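Local coordinates for protein D-glucosaminate-6-phosphate ammonia lyase (Salmonella typhimurium, PDB 7LCE) that is a pyridoxal-phosphate-dependent enzyme of the aminotransferase-like fold, related in sequence to the selenocysteine synthases, at residues K12-A17 with A328-K333; P31-A36 with V255-N260; A103-M108 with R130-G135; A154-V159 with N182-I187; G285-I290 with R303-A308. One frame throughout, in Å; residues are numbered along the deposited sequence.

Interaction 1 (K12-A17 with A328-K333); sequences KKVINA and AIYARK
Ala-328 and Tyr-330 pair with Val-14 and Asn-16 in a short parallel sheet, which brings the N-terminal strand 13-17 into the domain built from the end of the chain, as in other fold-type I pyridoxal-phosphate enzymes. Ala-328 is gripped through both ends of its backbone: its N donates to Lys-13 O, and its O accepts from Ile-15 N at 2.8 Å in a nearly straight bond. Its methyl group shares a face with Val-14 and Tyr-330, where it lies 4.3 Å from Val-14 CG2 and close to the aliphatic chain of Lys-12. On the reverse face Ile-15 and Ile-329 run side by side, pointing the same way, with CB of Ile-15 4.1 Å from CG1 of Ile-329, against helix 352-365. The Tyr-330 ring leaves the strand with CG beside the backbone N (chi1 -72°), and Val-14 CG1 meets its CD1 obliquely at 3.8 Å. The hydroxyl of this tyrosine is hydrogen-bonded to Glu-46 of the second subunit, so the same face takes part in the subunit interface. At the far end the buried Ala-17 donates its N to Tyr-330 O, 2.7 Å away, in a bent bond.

Interaction 2 (P31-A36 with V255-N260); sequences PEVMQA and VYALEN
Ala-36 lays its methyl group over one face of the Tyr-256 ring, a CH-pi contact in which CB stands 3.6 Å from the ring centroid and 17° off the ring normal. The methyl is displaced toward the rim on the CG side, with CG itself at 3.5 Å from Ala-36 CB. Ile-5 of the second subunit also packs on this pair, so the ring and the methyl lie at a subunit boundary. One turn earlier, Val-33 enters between Tyr-256 and Asn-260 with both branches at work. CG1, anti to the backbone N (chi1 180°), reaches the methyl of Ala-257, 3.9 Å from its CB, while CG2 lies against the backbone of the other helix, 3.7 Å from Ala-257 CA, and also approaches the CB of Asn-260. Glu-32 and Asn-260 close the more open end of the contact. Their side chains cross at about a right angle, with the carboxylate and amide planes 73° apart, and Glu-32 OE2 stays 3.9 Å from Asn-260 ND2. No hydrogen bond links the two segments; what holds them is apolar contact. Pro-218 and Ala-217, from the loop that follows the cofactor-bearing Lys-213, pack on Val-33 and Ala-257. The arrangement is that of a roughly antiparallel helix pair, local axes 9.0 Å apart, with an alanine methyl on a tyrosine face and a valine against the opposing backbone.

Interaction 3 (A103-M108 with R130-G135); sequences ANEVVM and RIVEVG
Strands 105-108 and 130-134 run parallel with a 30° twist between them, joined by five backbone hydrogen bonds from Arg-130 N to Asn-104 O at one end to Val-134 N to Met-108 O at the other. Val-106 and Val-132 use both their N and O within this set, and Val-132 N sits 2.8 Å from Val-106 O. On the face that carries Val-107, its two branches divide the work: CG1 meets Val-134 CG2 at 3.5 Å, and CG2 meets Val-132 CB at 4.0 Å, both across obliquely set side chains. Val-132 CG2 instead lies beside the extended Glu-105 chain, 3.6 Å from its OE1; the two side chains cross at a slant, and OE1 also makes a weak hydrogen bond with Asn-150. Together with helix 120-126 the two strands form a beta-alpha-beta unit at the edge of the large mixed sheet, and Ile-124 of that helix packs against Val-106, Met-108 and Ile-131 on the other face. There Met-108 holds CG between its backbone N and carbonyl carbon (chi1 63°), and its SD approaches Ile-131 CD1 at 3.9 Å. Just before strand 105-108, the Asn-104 amide runs alongside the Arg-130 chain, OD1 3.7 Å from Arg-130 CD, while its ND2 is hydrogen-bonded to Ser-99. Glu-133 points its carboxylate elsewhere, to Arg-110 of its own chain and to Arg-110 of the third subunit.

Interaction 4 (A154-V159 with N182-I187); sequences AALLYV and NHLPLI
Leu-156 is bonded to the 182-187 segment through both backbone groups: its N donates to Pro-185 O at 3.1 Å, and its O accepts from Ile-187 N at 2.7 Å. The third bond, Tyr-158 N to Ile-187 O, continues the parallel register, and all three are close to straight. Groups turned the other way find partners outside: Leu-157 N at the carbonyl of Val-107 in the neighbouring strand, Leu-186 N at Asp-205 OD2, just before strand 206-210. Pro-185 has no N-H, and its ring CD merely packs beside Ala-154 O. Apolar branches pack around these bonds. Leu-157 CG is anti to its backbone N (chi1 -176°), and CD1 beyond it touches Ile-187 CG2 at 3.5 Å, while Ile-187 CD1 reaches back to Ala-155 CB. On the opposite face Leu-186 CD1 packs 3.8 Å from Leu-156 CB, and the Leu-156 and Leu-184 side chains cross at about a right angle, CD1 to CD1. Helix 172-181 lies over this leucine face and helix 73-86 over that of Ile-187. The result is a beta-alpha-beta unit in the central mixed sheet of the large domain of a fold-type I pyridoxal-phosphate enzyme.

Interaction 5 (G285-I290 with R303-A308); sequences GLYADI and RVRVNA
A beta hairpin of strands 286-292 and 300-306 belongs to the three-stranded antiparallel sheet of the C-terminal part of the chain, with strand 340-343 on the far side of 300-306. Tyr-287 and Arg-305 form a hydrogen-bonded pair, N to O in both directions, and Asp-289 and Arg-303 form the next. Their side chains share one face. The Asp-289 carboxylate reaches the guanidinium of Arg-303 as a salt bridge, using OD2 toward NH2 and, more weakly, OD1 toward NE at 3.3 Å. The first of these is modelled so short that its exact length is doubtful. Asp-289 holds CG between its backbone N and carbonyl carbon (chi1 60°), and the two side chains cross obliquely with their flat groups 38° apart. Arg-305 lies alongside Tyr-287, both pointing the same way, its NH1 meeting the ring at the edge 3.6 Å from CD2, with ring and guanidinium only 25° from coplanar. Arg-305 NH2 also stands 3.4 Å above the plane of the Arg-303 guanidinium, offset toward its rim; the nearby Asp-289 carboxylate probably offsets the like charges. A calcium ion lies about 4 Å from the Asp-289 side chain. The other face is apolar: Leu-286 CD2 meets Val-306 CG2 at 3.7 Å and Val-304 CG1 at 4.1 Å, covered by helices 270-282 and 315-324. Where the strands part, Gly-285 accepts a bond at its O from Asn-307 N, 2.9 Å away. Asn-307 serves as N-cap of the following helix, its OD1 hydrogen-bonded to Glu-310 N.

In the fold
From the N terminus, strand 13-17 enters first, and its partner 328-333 comes only near the end, so interaction 1 encloses all the others and joins the N-terminal strand to the C-terminal part. Interaction 2 closes the next loop, from helix 31-41 to helix 248-262, and holds interactions 3 and 4 within it. Those two follow in series, touch, and build the large mixed sheet, in which strands 105-109 and 153-159 are neighbours; their centres lie about 9 Å apart. Interaction 5 is a later local hairpin, after interaction 2 has closed, its centre about 17 Å from that of interaction 1. No pair crosses. Interactions 1 and 2 both reach the second subunit.

Interaction 1 (K12-A17 with A328-K333)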
# COMPACT_ATOMS: atom_id res chain seq x y z
N LYS A 12 24.59 36.71 -37.99
CA LYS A 12 25.30 36.38 -39.22
C LYS A 12 24.34 36.01 -40.34
O LYS A 12 23.28 35.42 -40.12
CB LYS A 12 26.26 35.21 -38.99
CG LYS A 12 27.24 35.40 -37.86
CD LYS A 12 28.01 34.12 -37.61
CE LYS A 12 29.48 34.30 -37.96
NZ LYS A 12 30.26 33.07 -37.65
N LYS A 13 24.72 36.38 -41.56
CA LYS A 13 24.03 35.85 -42.73
C LYS A 13 24.40 34.39 -42.90
O LYS A 13 25.58 34.03 -42.93
CB LYS A 13 24.41 36.65 -43.98
CG LYS A 13 23.86 36.08 -45.27
CD LYS A 13 24.22 36.95 -46.47
CE LYS A 13 23.73 36.31 -47.76
NZ LYS A 13 22.25 36.12 -47.73
N VAL A 14 23.39 33.53 -43.02
CA VAL A 14 23.58 32.08 -43.06
C VAL A 14 23.30 31.59 -44.47
O VAL A 14 22.29 31.97 -45.08
CB VAL A 14 22.68 31.37 -42.04
CG1 VAL A 14 22.89 29.87 -42.12
CG2 VAL A 14 22.97 31.88 -40.64
N ILE A 15 24.18 30.74 -44.99
CA ILE A 15 23.99 30.05 -46.25
C ILE A 15 23.89 28.56 -45.95
O ILE A 15 24.85 27.96 -45.46
CB ILE A 15 25.13 30.33 -47.25
CG1 ILE A 15 25.27 31.83 -47.50
CG2 ILE A 15 24.88 29.59 -48.55
CD1 ILE A 15 26.32 32.16 -48.53
N ASN A 16 22.74 27.97 -46.25
CA ASN A 16 22.45 26.59 -45.90
C ASN A 16 22.72 25.70 -47.11
O ASN A 16 22.08 25.85 -48.15
CB ASN A 16 21.01 26.43 -45.44
CG ASN A 16 20.74 25.07 -44.84
OD1 ASN A 16 21.45 24.10 -45.10
ND2 ASN A 16 19.69 24.98 -44.02
N ALA A 17 23.65 24.76 -46.95
CA ALA A 17 23.94 23.78 -47.98
C ALA A 17 23.96 22.36 -47.43
O ALA A 17 24.42 21.45 -48.12
CB ALA A 17 25.28 24.10 -48.66
N ALA A 328 28.17 32.67 -42.43
CA ALA A 328 28.11 31.30 -41.92
C ALA A 328 27.62 30.37 -43.03
O ALA A 328 26.45 30.42 -43.42
CB ALA A 328 27.20 31.22 -40.70
N ILE A 329 28.51 29.51 -43.53
CA ILE A 329 28.19 28.57 -44.60
C ILE A 329 28.18 27.16 -44.01
O ILE A 329 29.22 26.66 -43.54
CB ILE A 329 29.19 28.67 -45.76
CG1 ILE A 329 29.12 30.06 -46.40
CG2 ILE A 329 28.92 27.59 -46.79
CD1 ILE A 329 30.33 30.40 -47.24
N TYR A 330 27.01 26.52 -44.04
CA TYR A 330 26.82 25.19 -43.48
C TYR A 330 26.75 24.18 -44.62
O TYR A 330 25.77 24.16 -45.38
CB TYR A 330 25.56 25.14 -42.61
CG TYR A 330 25.69 25.88 -41.30
CD1 TYR A 330 25.49 27.25 -41.23
CD2 TYR A 330 26.01 25.21 -40.13
CE1 TYR A 330 25.61 27.93 -40.03
CE2 TYR A 330 26.13 25.88 -38.92
CZ TYR A 330 25.93 27.24 -38.88
OH TYR A 330 26.05 27.91 -37.68
N ALA A 331 27.77 23.34 -44.73
CA ALA A 331 27.81 22.27 -45.72
C ALA A 331 27.54 20.92 -45.07
O ALA A 331 27.47 20.79 -43.85
CB ALA A 331 29.16 22.26 -46.44
N ARG A 332 27.39 19.90 -45.92
CA ARG A 332 27.19 18.54 -45.43
C ARG A 332 28.53 17.99 -44.95
O ARG A 332 29.48 17.88 -45.74
CB ARG A 332 26.59 17.65 -46.52
CG ARG A 332 25.13 17.90 -46.81
CD ARG A 332 24.63 17.01 -47.94
NE ARG A 332 24.64 15.59 -47.60
CZ ARG A 332 23.63 14.94 -47.05
NH1 ARG A 332 22.50 15.56 -46.74
NH2 ARG A 332 23.75 13.64 -46.79
N LYS A 333 28.60 17.64 -43.67
CA LYS A 333 29.83 17.15 -43.05
C LYS A 333 29.75 15.66 -42.72
O LYS A 333 30.43 15.19 -41.80
CB LYS A 333 30.15 17.97 -41.80
CG LYS A 333 28.95 18.26 -40.91
CD LYS A 333 29.34 19.21 -39.79
CE LYS A 333 30.41 18.59 -38.91
NZ LYS A 333 30.87 19.53 -37.84

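Interaction 2 (P31-A36 with V255-N260)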
# COMPACT_ATOMS: atom_id res chain seq x y z
N PRO A 31 8.26 33.20 -50.84
CA PRO A 31 7.61 34.51 -50.72
C PRO A 31 6.12 34.50 -51.02
O PRO A 31 5.36 35.24 -50.38
CB PRO A 31 8.38 35.38 -51.72
CG PRO A 31 9.70 34.70 -51.86
CD PRO A 31 9.41 33.24 -51.76
N GLU A 32 5.67 33.68 -51.98
CA GLU A 32 4.24 33.61 -52.26
C GLU A 32 3.46 33.07 -51.07
O GLU A 32 2.33 33.49 -50.81
CB GLU A 32 3.97 32.74 -53.50
CG GLU A 32 4.81 33.10 -54.72
CD GLU A 32 6.02 32.19 -54.90
OE1 GLU A 32 6.82 32.05 -53.95
OE2 GLU A 32 6.16 31.61 -56.00
N VAL A 33 4.05 32.14 -50.32
CA VAL A 33 3.37 31.60 -49.15
C VAL A 33 3.29 32.64 -48.04
O VAL A 33 2.26 32.78 -47.37
CB VAL A 33 4.06 30.31 -48.67
CG1 VAL A 33 3.36 29.74 -47.46
CG2 VAL A 33 4.07 29.28 -49.80
N MET A 34 4.38 33.40 -47.83
CA MET A 34 4.36 34.43 -46.80
C MET A 34 3.40 35.56 -47.15
O MET A 34 2.88 36.23 -46.25
CB MET A 34 5.76 34.98 -46.55
CG MET A 34 6.66 34.04 -45.76
SD MET A 34 5.84 33.33 -44.31
CE MET A 34 5.70 34.76 -43.24
N GLN A 35 3.16 35.80 -48.44
CA GLN A 35 2.13 36.76 -48.84
C GLN A 35 0.77 36.32 -48.32
O GLN A 35 0.01 37.13 -47.77
CB GLN A 35 2.09 36.91 -50.36
CG GLN A 35 3.24 37.70 -50.96
CD GLN A 35 3.06 37.89 -52.46
OE1 GLN A 35 1.97 37.72 -53.00
NE2 GLN A 35 4.15 38.26 -53.14
N ALA A 36 0.45 35.03 -48.48
CA ALA A 36 -0.81 34.51 -47.97
C ALA A 36 -0.83 34.52 -46.45
O ALA A 36 -1.88 34.76 -45.83
CB ALA A 36 -1.04 33.09 -48.50
N VAL A 255 -1.42 25.64 -45.68
CA VAL A 255 -2.27 25.27 -46.82
C VAL A 255 -1.69 25.84 -48.11
O VAL A 255 -1.62 25.14 -49.14
CB VAL A 255 -3.71 25.74 -46.59
CG1 VAL A 255 -4.58 25.40 -47.79
CG2 VAL A 255 -4.27 25.11 -45.32
N TYR A 256 -1.27 27.11 -48.09
CA TYR A 256 -0.68 27.70 -49.29
C TYR A 256 0.69 27.11 -49.59
O TYR A 256 1.11 27.09 -50.75
CB TYR A 256 -0.62 29.22 -49.16
CG TYR A 256 -1.90 29.90 -49.58
CD1 TYR A 256 -3.01 29.91 -48.76
CD2 TYR A 256 -2.00 30.50 -50.83
CE1 TYR A 256 -4.19 30.52 -49.16
CE2 TYR A 256 -3.17 31.12 -51.23
CZ TYR A 256 -4.26 31.13 -50.39
OH TYR A 256 -5.43 31.74 -50.80
N ALA A 257 1.40 26.64 -48.57
CA ALA A 257 2.67 25.96 -48.81
C ALA A 257 2.45 24.59 -49.43
O ALA A 257 3.27 24.13 -50.23
CB ALA A 257 3.47 25.84 -47.52
N LEU A 258 1.35 23.92 -49.07
CA LEU A 258 1.03 22.63 -49.67
C LEU A 258 0.69 22.78 -51.15
O LEU A 258 1.11 21.95 -51.97
CB LEU A 258 -0.12 21.97 -48.92
CG LEU A 258 0.25 21.35 -47.57
CD1 LEU A 258 -0.96 20.70 -46.94
CD2 LEU A 258 1.38 20.34 -47.74
N GLU A 259 -0.06 23.82 -51.51
CA GLU A 259 -0.36 24.05 -52.92
C GLU A 259 0.88 24.46 -53.70
O GLU A 259 1.05 24.07 -54.86
CB GLU A 259 -1.46 25.10 -53.07
CG GLU A 259 -1.93 25.30 -54.51
CD GLU A 259 -2.53 24.05 -55.11
OE1 GLU A 259 -3.18 23.28 -54.38
OE2 GLU A 259 -2.35 23.82 -56.33
N ASN A 260 1.76 25.24 -53.07
CA ASN A 260 3.02 25.61 -53.72
C ASN A 260 3.92 24.40 -53.93
O ASN A 260 4.72 24.37 -54.87
CB ASN A 260 3.74 26.68 -52.90
CG ASN A 260 4.85 27.36 -53.67
OD1 ASN A 260 6.00 26.93 -53.65
ND2 ASN A 260 4.50 28.44 -54.37

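Interaction 3 (A103-M108 with R130-G135)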
# COMPACT_ATOMS: atom_id res chain seq x y z
N ALA A 103 -6.58 3.73 -19.91
CA ALA A 103 -5.75 3.02 -20.87
C ALA A 103 -4.83 4.03 -21.53
O ALA A 103 -5.27 4.84 -22.35
CB ALA A 103 -6.62 2.31 -21.90
N ASN A 104 -3.54 3.99 -21.17
CA ASN A 104 -2.60 5.02 -21.60
C ASN A 104 -1.30 4.47 -22.16
O ASN A 104 -0.38 5.25 -22.43
CB ASN A 104 -2.28 5.97 -20.44
CG ASN A 104 -1.82 5.23 -19.19
OD1 ASN A 104 -1.43 4.06 -19.25
ND2 ASN A 104 -1.84 5.92 -18.06
N GLU A 105 -1.18 3.16 -22.33
CA GLU A 105 0.06 2.58 -22.82
C GLU A 105 0.15 2.74 -24.33
O GLU A 105 -0.79 2.38 -25.06
CB GLU A 105 0.17 1.11 -22.42
CG GLU A 105 0.39 0.91 -20.93
CD GLU A 105 0.48 -0.56 -20.55
OE1 GLU A 105 0.42 -1.42 -21.45
OE2 GLU A 105 0.62 -0.84 -19.34
N VAL A 106 1.27 3.27 -24.81
CA VAL A 106 1.56 3.41 -26.23
C VAL A 106 2.62 2.38 -26.59
O VAL A 106 3.74 2.41 -26.05
CB VAL A 106 2.03 4.83 -26.58
CG1 VAL A 106 2.49 4.88 -28.03
CG2 VAL A 106 0.91 5.83 -26.35
N VAL A 107 2.29 1.47 -27.50
CA VAL A 107 3.15 0.36 -27.86
C VAL A 107 3.94 0.73 -29.11
O VAL A 107 3.35 1.06 -30.15
CB VAL A 107 2.34 -0.93 -28.08
CG1 VAL A 107 3.22 -2.00 -28.69
CG2 VAL A 107 1.75 -1.40 -26.76
N MET A 108 5.26 0.66 -29.02
CA MET A 108 6.12 0.99 -30.15
C MET A 108 7.36 0.11 -30.11
O MET A 108 7.67 -0.52 -29.09
CB MET A 108 6.52 2.47 -30.14
CG MET A 108 7.34 2.87 -28.94
SD MET A 108 7.78 4.62 -28.96
CE MET A 108 8.85 4.69 -30.40
N ARG A 130 2.13 6.21 -21.71
CA ARG A 130 3.24 5.48 -21.11
C ARG A 130 3.78 4.50 -22.15
O ARG A 130 3.02 3.71 -22.72
CB ARG A 130 2.78 4.75 -19.85
CG ARG A 130 2.26 5.69 -18.78
CD ARG A 130 1.77 4.96 -17.54
NE ARG A 130 2.83 4.16 -16.94
CZ ARG A 130 3.67 4.62 -16.02
NH1 ARG A 130 3.61 5.87 -15.60
NH2 ARG A 130 4.60 3.81 -15.53
N ILE A 131 5.08 4.57 -22.40
CA ILE A 131 5.69 3.83 -23.51
C ILE A 131 5.86 2.37 -23.13
O ILE A 131 6.34 2.05 -22.04
CB ILE A 131 7.03 4.46 -23.91
CG1 ILE A 131 6.79 5.84 -24.54
CG2 ILE A 131 7.78 3.55 -24.87
CD1 ILE A 131 7.91 6.29 -25.43
N VAL A 132 5.48 1.48 -24.04
CA VAL A 132 5.76 0.05 -23.95
C VAL A 132 6.62 -0.31 -25.16
O VAL A 132 6.15 -0.26 -26.30
CB VAL A 132 4.48 -0.79 -23.91
CG1 VAL A 132 4.81 -2.27 -24.08
CG2 VAL A 132 3.72 -0.55 -22.62
N GLU A 133 7.87 -0.71 -24.91
CA GLU A 133 8.81 -0.99 -25.98
C GLU A 133 8.75 -2.46 -26.38
O GLU A 133 8.66 -3.35 -25.52
CB GLU A 133 10.24 -0.63 -25.55
CG GLU A 133 10.52 0.86 -25.53
CD GLU A 133 11.87 1.18 -24.91
OE1 GLU A 133 12.12 0.75 -23.77
OE2 GLU A 133 12.68 1.86 -25.58
N VAL A 134 8.79 -2.70 -27.68
CA VAL A 134 8.64 -4.04 -28.25
C VAL A 134 9.96 -4.46 -28.88
O VAL A 134 10.61 -3.67 -29.58
CB VAL A 134 7.50 -4.07 -29.28
CG1 VAL A 134 7.51 -5.39 -30.05
CG2 VAL A 134 6.17 -3.88 -28.59
N GLY A 135 10.37 -5.70 -28.62
CA GLY A 135 11.54 -6.25 -29.25
C GLY A 135 12.83 -5.66 -28.71
O GLY A 135 12.86 -4.91 -27.73

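Interaction 4 (A154-V159 with N182-I187)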
# COMPACT_ATOMS: atom_id res chain seq x y z
N ALA A 154 -3.34 1.88 -25.26
CA ALA A 154 -4.15 2.95 -25.84
C ALA A 154 -3.91 3.16 -27.33
O ALA A 154 -4.83 3.59 -28.03
CB ALA A 154 -3.89 4.27 -25.11
N ALA A 155 -2.71 2.88 -27.83
CA ALA A 155 -2.40 3.08 -29.24
C ALA A 155 -1.10 2.36 -29.58
O ALA A 155 -0.32 2.01 -28.69
CB ALA A 155 -2.29 4.57 -29.59
N LEU A 156 -0.89 2.15 -30.88
CA LEU A 156 0.37 1.67 -31.41
C LEU A 156 1.04 2.81 -32.17
O LEU A 156 0.37 3.60 -32.84
CB LEU A 156 0.18 0.48 -32.34
CG LEU A 156 -0.13 -0.90 -31.74
CD1 LEU A 156 -1.55 -0.96 -31.19
CD2 LEU A 156 0.09 -1.99 -32.78
N LEU A 157 2.37 2.90 -32.08
CA LEU A 157 3.12 3.98 -32.69
C LEU A 157 4.18 3.41 -33.62
O LEU A 157 5.02 2.60 -33.20
CB LEU A 157 3.77 4.88 -31.64
CG LEU A 157 4.50 6.09 -32.22
CD1 LEU A 157 3.50 7.11 -32.73
CD2 LEU A 157 5.42 6.72 -31.19
N TYR A 158 4.15 3.83 -34.88
CA TYR A 158 5.17 3.51 -35.87
C TYR A 158 5.89 4.79 -36.26
O TYR A 158 5.24 5.78 -36.61
CB TYR A 158 4.55 2.84 -37.10
CG TYR A 158 5.56 2.28 -38.08
CD1 TYR A 158 6.16 3.10 -39.03
CD2 TYR A 158 5.90 0.94 -38.06
CE1 TYR A 158 7.08 2.60 -39.93
CE2 TYR A 158 6.82 0.42 -38.96
CZ TYR A 158 7.41 1.26 -39.89
OH TYR A 158 8.33 0.76 -40.79
N VAL A 159 7.21 4.77 -36.21
CA VAL A 159 8.03 5.94 -36.50
C VAL A 159 8.80 5.67 -37.79
O VAL A 159 9.59 4.72 -37.86
CB VAL A 159 8.99 6.27 -35.35
CG1 VAL A 159 9.72 7.58 -35.62
CG2 VAL A 159 8.24 6.33 -34.03
N ASN A 182 -7.12 -5.47 -32.65
CA ASN A 182 -7.47 -5.13 -31.28
C ASN A 182 -8.33 -3.88 -31.18
O ASN A 182 -8.58 -3.40 -30.07
CB ASN A 182 -6.21 -4.96 -30.43
CG ASN A 182 -5.49 -6.27 -30.18
OD1 ASN A 182 -5.74 -6.95 -29.18
ND2 ASN A 182 -4.58 -6.64 -31.08
N HIS A 183 -8.79 -3.35 -32.31
CA HIS A 183 -9.56 -2.11 -32.36
C HIS A 183 -8.87 -0.99 -31.59
O HIS A 183 -9.47 -0.29 -30.77
CB HIS A 183 -10.99 -2.33 -31.87
CG HIS A 183 -11.82 -3.15 -32.81
ND1 HIS A 183 -12.10 -2.74 -34.10
CD2 HIS A 183 -12.42 -4.36 -32.67
CE1 HIS A 183 -12.84 -3.65 -34.70
NE2 HIS A 183 -13.05 -4.65 -33.85
N LEU A 184 -7.58 -0.85 -31.85
CA LEU A 184 -6.76 0.22 -31.32
C LEU A 184 -6.28 1.13 -32.44
O LEU A 184 -6.02 0.66 -33.56
CB LEU A 184 -5.54 -0.34 -30.58
CG LEU A 184 -5.86 -1.20 -29.35
CD1 LEU A 184 -4.58 -1.75 -28.75
CD2 LEU A 184 -6.65 -0.39 -28.33
N PRO A 185 -6.16 2.43 -32.19
CA PRO A 185 -5.69 3.33 -33.25
C PRO A 185 -4.20 3.18 -33.47
O PRO A 185 -3.42 3.00 -32.53
CB PRO A 185 -6.05 4.72 -32.70
CG PRO A 185 -6.01 4.55 -31.23
CD PRO A 185 -6.51 3.15 -30.96
N LEU A 186 -3.80 3.24 -34.74
CA LEU A 186 -2.39 3.20 -35.12
C LEU A 186 -1.92 4.61 -35.45
O LEU A 186 -2.52 5.29 -36.28
CB LEU A 186 -2.17 2.29 -36.32
CG LEU A 186 -0.75 2.34 -36.91
CD1 LEU A 186 0.28 1.95 -35.86
CD2 LEU A 186 -0.63 1.46 -38.14
N ILE A 187 -0.85 5.04 -34.79
CA ILE A 187 -0.29 6.37 -34.96
C ILE A 187 1.04 6.24 -35.68
O ILE A 187 1.87 5.41 -35.30
CB ILE A 187 -0.12 7.08 -33.61
CG1 ILE A 187 -1.45 7.12 -32.86
CG2 ILE A 187 0.43 8.49 -33.80
CD1 ILE A 187 -1.38 7.78 -31.50

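Interaction 5 (G285-I290 with R303-A308)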
# COMPACT_ATOMS: atom_id res chain seq x y z
N GLY A 285 44.04 22.79 -54.37
CA GLY A 285 43.72 21.93 -53.25
C GLY A 285 42.28 21.48 -53.17
O GLY A 285 41.95 20.66 -52.31
N LEU A 286 41.40 22.02 -54.02
CA LEU A 286 39.99 21.67 -54.03
C LEU A 286 39.61 21.01 -55.35
O LEU A 286 39.98 21.50 -56.42
CB LEU A 286 39.12 22.91 -53.81
CG LEU A 286 39.17 23.52 -52.41
CD1 LEU A 286 38.16 24.65 -52.29
CD2 LEU A 286 38.91 22.45 -51.36
N TYR A 287 38.89 19.89 -55.27
CA TYR A 287 38.31 19.24 -56.44
C TYR A 287 36.83 19.01 -56.19
O TYR A 287 36.46 18.38 -55.19
CB TYR A 287 38.99 17.91 -56.78
CG TYR A 287 38.25 17.19 -57.89
CD1 TYR A 287 38.43 17.56 -59.22
CD2 TYR A 287 37.36 16.17 -57.60
CE1 TYR A 287 37.74 16.91 -60.23
CE2 TYR A 287 36.66 15.52 -58.61
CZ TYR A 287 36.86 15.90 -59.93
OH TYR A 287 36.18 15.25 -60.93
N ALA A 288 35.99 19.53 -57.08
CA ALA A 288 34.54 19.43 -56.94
C ALA A 288 33.96 18.65 -58.11
O ALA A 288 34.38 18.83 -59.26
CB ALA A 288 33.89 20.81 -56.85
N ASP A 289 32.98 17.79 -57.82
CA ASP A 289 32.26 17.05 -58.85
C ASP A 289 30.84 16.83 -58.37
O ASP A 289 30.57 16.81 -57.17
CB ASP A 289 32.92 15.71 -59.18
CG ASP A 289 32.99 14.79 -57.97
OD1 ASP A 289 33.57 15.19 -56.94
OD2 ASP A 289 32.46 13.66 -58.06
N ILE A 290 29.93 16.68 -59.33
CA ILE A 290 28.52 16.46 -59.04
C ILE A 290 28.25 14.97 -58.85
O ILE A 290 28.76 14.13 -59.60
CB ILE A 290 27.65 17.05 -60.17
CG1 ILE A 290 28.07 18.49 -60.44
CG2 ILE A 290 26.17 16.97 -59.81
CD1 ILE A 290 27.46 19.08 -61.68
N ARG A 303 29.91 17.48 -54.56
CA ARG A 303 30.88 16.87 -53.67
C ARG A 303 32.22 17.57 -53.82
O ARG A 303 32.76 17.65 -54.93
CB ARG A 303 31.00 15.38 -53.97
CG ARG A 303 32.01 14.64 -53.11
CD ARG A 303 32.00 13.16 -53.45
NE ARG A 303 32.37 12.91 -54.83
CZ ARG A 303 32.22 11.75 -55.45
NH1 ARG A 303 31.71 10.70 -54.83
NH2 ARG A 303 32.60 11.63 -56.72
N VAL A 304 32.76 18.07 -52.71
CA VAL A 304 34.02 18.82 -52.71
C VAL A 304 35.04 18.01 -51.94
O VAL A 304 34.84 17.71 -50.75
CB VAL A 304 33.84 20.22 -52.09
CG1 VAL A 304 35.14 21.00 -52.19
CG2 VAL A 304 32.72 20.96 -52.78
N ARG A 305 36.14 17.66 -52.60
CA ARG A 305 37.21 16.89 -52.00
C ARG A 305 38.41 17.80 -51.77
O ARG A 305 38.79 18.57 -52.66
CB ARG A 305 37.60 15.71 -52.90
CG ARG A 305 38.64 14.77 -52.32
CD ARG A 305 38.76 13.50 -53.14
NE ARG A 305 37.51 12.73 -53.17
CZ ARG A 305 36.65 12.73 -54.17
NH1 ARG A 305 36.86 13.44 -55.27
NH2 ARG A 305 35.54 11.99 -54.08
N VAL A 306 38.99 17.72 -50.58
CA VAL A 306 40.08 18.59 -50.16
C VAL A 306 41.36 17.77 -50.12
O VAL A 306 41.38 16.66 -49.59
CB VAL A 306 39.80 19.23 -48.79
CG1 VAL A 306 40.83 20.29 -48.48
CG2 VAL A 306 38.40 19.82 -48.77
N ASN A 307 42.43 18.33 -50.68
CA ASN A 307 43.76 17.73 -50.61
C ASN A 307 44.57 18.50 -49.58
O ASN A 307 44.95 19.65 -49.82
CB ASN A 307 44.44 17.73 -51.97
CG ASN A 307 45.77 17.01 -51.96
OD1 ASN A 307 46.83 17.64 -51.94
ND2 ASN A 307 45.72 15.69 -51.95
N ALA A 308 44.84 17.87 -48.44
CA ALA A 308 45.55 18.55 -47.37
C ALA A 308 46.95 18.96 -47.81
O ALA A 308 47.46 20.00 -47.38
CB ALA A 308 45.62 17.66 -46.13